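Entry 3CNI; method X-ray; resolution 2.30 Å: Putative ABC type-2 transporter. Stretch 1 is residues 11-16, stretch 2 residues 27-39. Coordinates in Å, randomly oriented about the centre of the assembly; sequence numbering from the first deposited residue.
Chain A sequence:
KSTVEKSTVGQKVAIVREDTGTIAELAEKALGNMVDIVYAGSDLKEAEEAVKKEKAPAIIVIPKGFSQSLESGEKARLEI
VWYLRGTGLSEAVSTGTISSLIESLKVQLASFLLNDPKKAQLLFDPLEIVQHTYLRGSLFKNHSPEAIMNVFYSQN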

# COMPACT_ATOMS: atom_id res chain seq x y z
N GLN A 11 13.20 4.40 -8.14
CA GLN A 11 12.18 5.48 -8.52
C GLN A 11 12.74 6.81 -8.10
O GLN A 11 13.37 6.93 -7.07
CB GLN A 11 10.81 5.36 -7.90
CG GLN A 11 9.95 4.20 -8.33
CD GLN A 11 9.67 4.15 -9.79
OE1 GLN A 11 9.24 5.13 -10.39
NE2 GLN A 11 9.88 2.98 -10.39
N LYS A 12 12.44 7.77 -8.94
CA LYS A 12 12.87 9.14 -8.81
C LYS A 12 11.68 9.89 -8.18
O LYS A 12 10.56 9.84 -8.69
CB LYS A 12 13.28 9.73 -10.17
CG LYS A 12 14.73 9.45 -10.59
CD LYS A 12 14.89 8.29 -11.59
CE LYS A 12 16.25 7.55 -11.39
N VAL A 13 11.97 10.54 -7.05
CA VAL A 13 11.00 11.28 -6.28
C VAL A 13 11.63 12.59 -5.74
O VAL A 13 12.76 12.61 -5.37
CB VAL A 13 10.49 10.38 -5.10
CG1 VAL A 13 9.55 11.12 -4.20
CG2 VAL A 13 9.84 9.07 -5.62
N ALA A 14 10.86 13.68 -5.76
CA ALA A 14 11.15 14.91 -5.02
C ALA A 14 10.43 14.86 -3.70
O ALA A 14 9.24 14.56 -3.65
CB ALA A 14 10.70 16.13 -5.77
N ILE A 15 11.17 15.16 -2.63
CA ILE A 15 10.58 15.35 -1.30
C ILE A 15 10.59 16.82 -0.96
O ILE A 15 11.59 17.48 -1.00
CB ILE A 15 11.31 14.55 -0.23
CG1 ILE A 15 11.43 13.08 -0.64
CG2 ILE A 15 10.61 14.69 1.18
CD1 ILE A 15 12.64 12.36 0.06
N VAL A 16 9.42 17.34 -0.65
CA VAL A 16 9.22 18.75 -0.27
C VAL A 16 8.77 18.76 1.21
O VAL A 16 7.70 18.28 1.54
CB VAL A 16 8.11 19.38 -1.14
CG1 VAL A 16 7.61 20.65 -0.51
CG2 VAL A 16 8.58 19.59 -2.52
N ALA A 27 10.57 11.33 8.59
CA ALA A 27 9.82 10.84 7.48
C ALA A 27 10.63 11.10 6.20
O ALA A 27 10.82 10.24 5.38
CB ALA A 27 8.45 11.52 7.42
N GLU A 28 11.17 12.28 6.07
CA GLU A 28 11.94 12.66 4.92
C GLU A 28 13.12 11.73 4.70
O GLU A 28 13.43 11.30 3.59
CB GLU A 28 12.51 14.05 5.13
CG GLU A 28 13.30 14.44 3.92
CD GLU A 28 14.02 15.75 3.96
OE1 GLU A 28 13.68 16.68 4.70
OE2 GLU A 28 14.98 15.85 3.21
N LYS A 29 13.82 11.49 5.81
CA LYS A 29 14.97 10.58 5.85
C LYS A 29 14.61 9.14 5.46
O LYS A 29 15.32 8.47 4.73
CB LYS A 29 15.57 10.53 7.26
CG LYS A 29 16.34 11.75 7.72
CD LYS A 29 16.99 11.49 9.13
CE LYS A 29 18.41 10.99 9.03
NZ LYS A 29 19.26 12.19 8.73
N ALA A 30 13.53 8.65 6.02
CA ALA A 30 13.04 7.30 5.70
C ALA A 30 12.69 7.18 4.17
O ALA A 30 13.04 6.21 3.48
CB ALA A 30 11.82 6.97 6.56
N LEU A 31 11.97 8.17 3.67
CA LEU A 31 11.56 8.13 2.27
C LEU A 31 12.81 8.15 1.38
O LEU A 31 12.91 7.44 0.39
CB LEU A 31 10.64 9.32 1.92
CG LEU A 31 9.24 9.09 2.45
CD1 LEU A 31 8.46 10.41 2.57
CD2 LEU A 31 8.53 8.00 1.59
N GLY A 32 13.77 8.95 1.78
CA GLY A 32 14.89 9.33 0.92
C GLY A 32 15.91 8.23 0.78
O GLY A 32 16.71 8.25 -0.14
N ASN A 33 15.86 7.27 1.71
CA ASN A 33 16.77 6.12 1.74
C ASN A 33 16.20 5.08 0.85
O ASN A 33 16.85 4.10 0.57
CB ASN A 33 16.95 5.52 3.14
CG ASN A 33 17.91 6.34 4.04
OD1 ASN A 33 17.66 6.49 5.24
ND2 ASN A 33 19.00 6.88 3.47
N MSE A 34 14.97 5.29 0.41
CA MSE A 34 14.29 4.29 -0.39
C MSE A 34 14.01 4.71 -1.82
O MSE A 34 13.43 3.95 -2.57
CB MSE A 34 12.96 3.94 0.22
CG MSE A 34 12.98 3.24 1.58
SE MSE A 34 11.10 2.91 2.18
CE MSE A 34 10.27 4.67 2.51
N VAL A 35 14.38 5.93 -2.16
CA VAL A 35 14.15 6.50 -3.48
C VAL A 35 15.42 7.09 -4.05
O VAL A 35 16.44 7.06 -3.41
CB VAL A 35 13.06 7.60 -3.46
CG1 VAL A 35 11.76 7.05 -2.94
CG2 VAL A 35 13.50 8.88 -2.63
N ASP A 36 15.34 7.62 -5.26
CA ASP A 36 16.43 8.42 -5.82
C ASP A 36 16.12 9.91 -5.76
O ASP A 36 15.51 10.46 -6.68
CB ASP A 36 16.71 8.00 -7.27
CG ASP A 36 17.84 8.79 -7.90
OD1 ASP A 36 18.41 9.66 -7.21
OD2 ASP A 36 18.14 8.55 -9.09
N ILE A 37 16.54 10.55 -4.68
CA ILE A 37 16.19 11.95 -4.44
C ILE A 37 16.54 12.82 -5.64
O ILE A 37 17.70 12.91 -6.04
CB ILE A 37 16.91 12.50 -3.19
CG1 ILE A 37 16.58 11.65 -1.96
CG2 ILE A 37 16.54 13.95 -2.96
CD1 ILE A 37 17.25 12.13 -0.69
N VAL A 38 15.56 13.56 -6.10
CA VAL A 38 15.74 14.44 -7.21
C VAL A 38 15.69 15.89 -6.76
O VAL A 38 16.35 16.73 -7.31
CB VAL A 38 14.67 14.15 -8.25
CG1 VAL A 38 14.27 15.36 -8.95
CG2 VAL A 38 15.12 13.12 -9.19
N TYR A 39 14.96 16.11 -5.70
CA TYR A 39 15.05 17.33 -4.97
C TYR A 39 14.56 17.10 -3.59
O TYR A 39 13.63 16.37 -3.38
CB TYR A 39 14.19 18.34 -5.63
CG TYR A 39 13.80 19.48 -4.77
CD1 TYR A 39 14.59 20.57 -4.65
CD2 TYR A 39 12.60 19.48 -4.13
CE1 TYR A 39 14.22 21.62 -3.90
CE2 TYR A 39 12.22 20.53 -3.38
CZ TYR A 39 13.03 21.60 -3.27
OH TYR A 39 12.66 22.68 -2.52

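What holds the two backbones together? Three hydrogen bonds do: Asp 36 N to Gln 11 O at 2.8 Å, Val 38 N to Val 13 O at 3.0 Å, and Ile 15 N to Tyr 39 O at 2.8 Å. The last acceptor also receives a CA-H...O contact, with Ala 14 CA 3.3 Å from Tyr 39 O.

How does Ile 15 reach the helix? Its CA-to-CB bond points sideways, but with chi1 m and chi2 t the chain extends until Ile 15 CD1 lies 3.9 Å from Gly 32 CA and 4.1 Å from Leu 31 CB. Gly 32, with no side chain, lets Ile 15 CD1 rest against its CA. Ile 15 CG2 meets Glu 28 CG at 3.8 Å, beside the aliphatic part of that extended t,t side chain.

What do the valines add? The CA-to-CB bond of Val 35 (chi1 m) points toward the first stretch, which brings Val 35 CG1 within 3.9 Å of CG2 of Val 13, itself in t, an apolar contact.

How are Lys 12 and Tyr 39 arranged? Lys 12 brings CE within 3.1 Å of Asp 36 OD2, but its NZ is not modelled, so no salt bridge can be assigned. Tyr 39, with chi1 t, presents its ring edge to Val 16, whose CG2 is 3.9 Å from Tyr 39 CE2; its hydroxyl is hydrogen-bonded elsewhere in the structure.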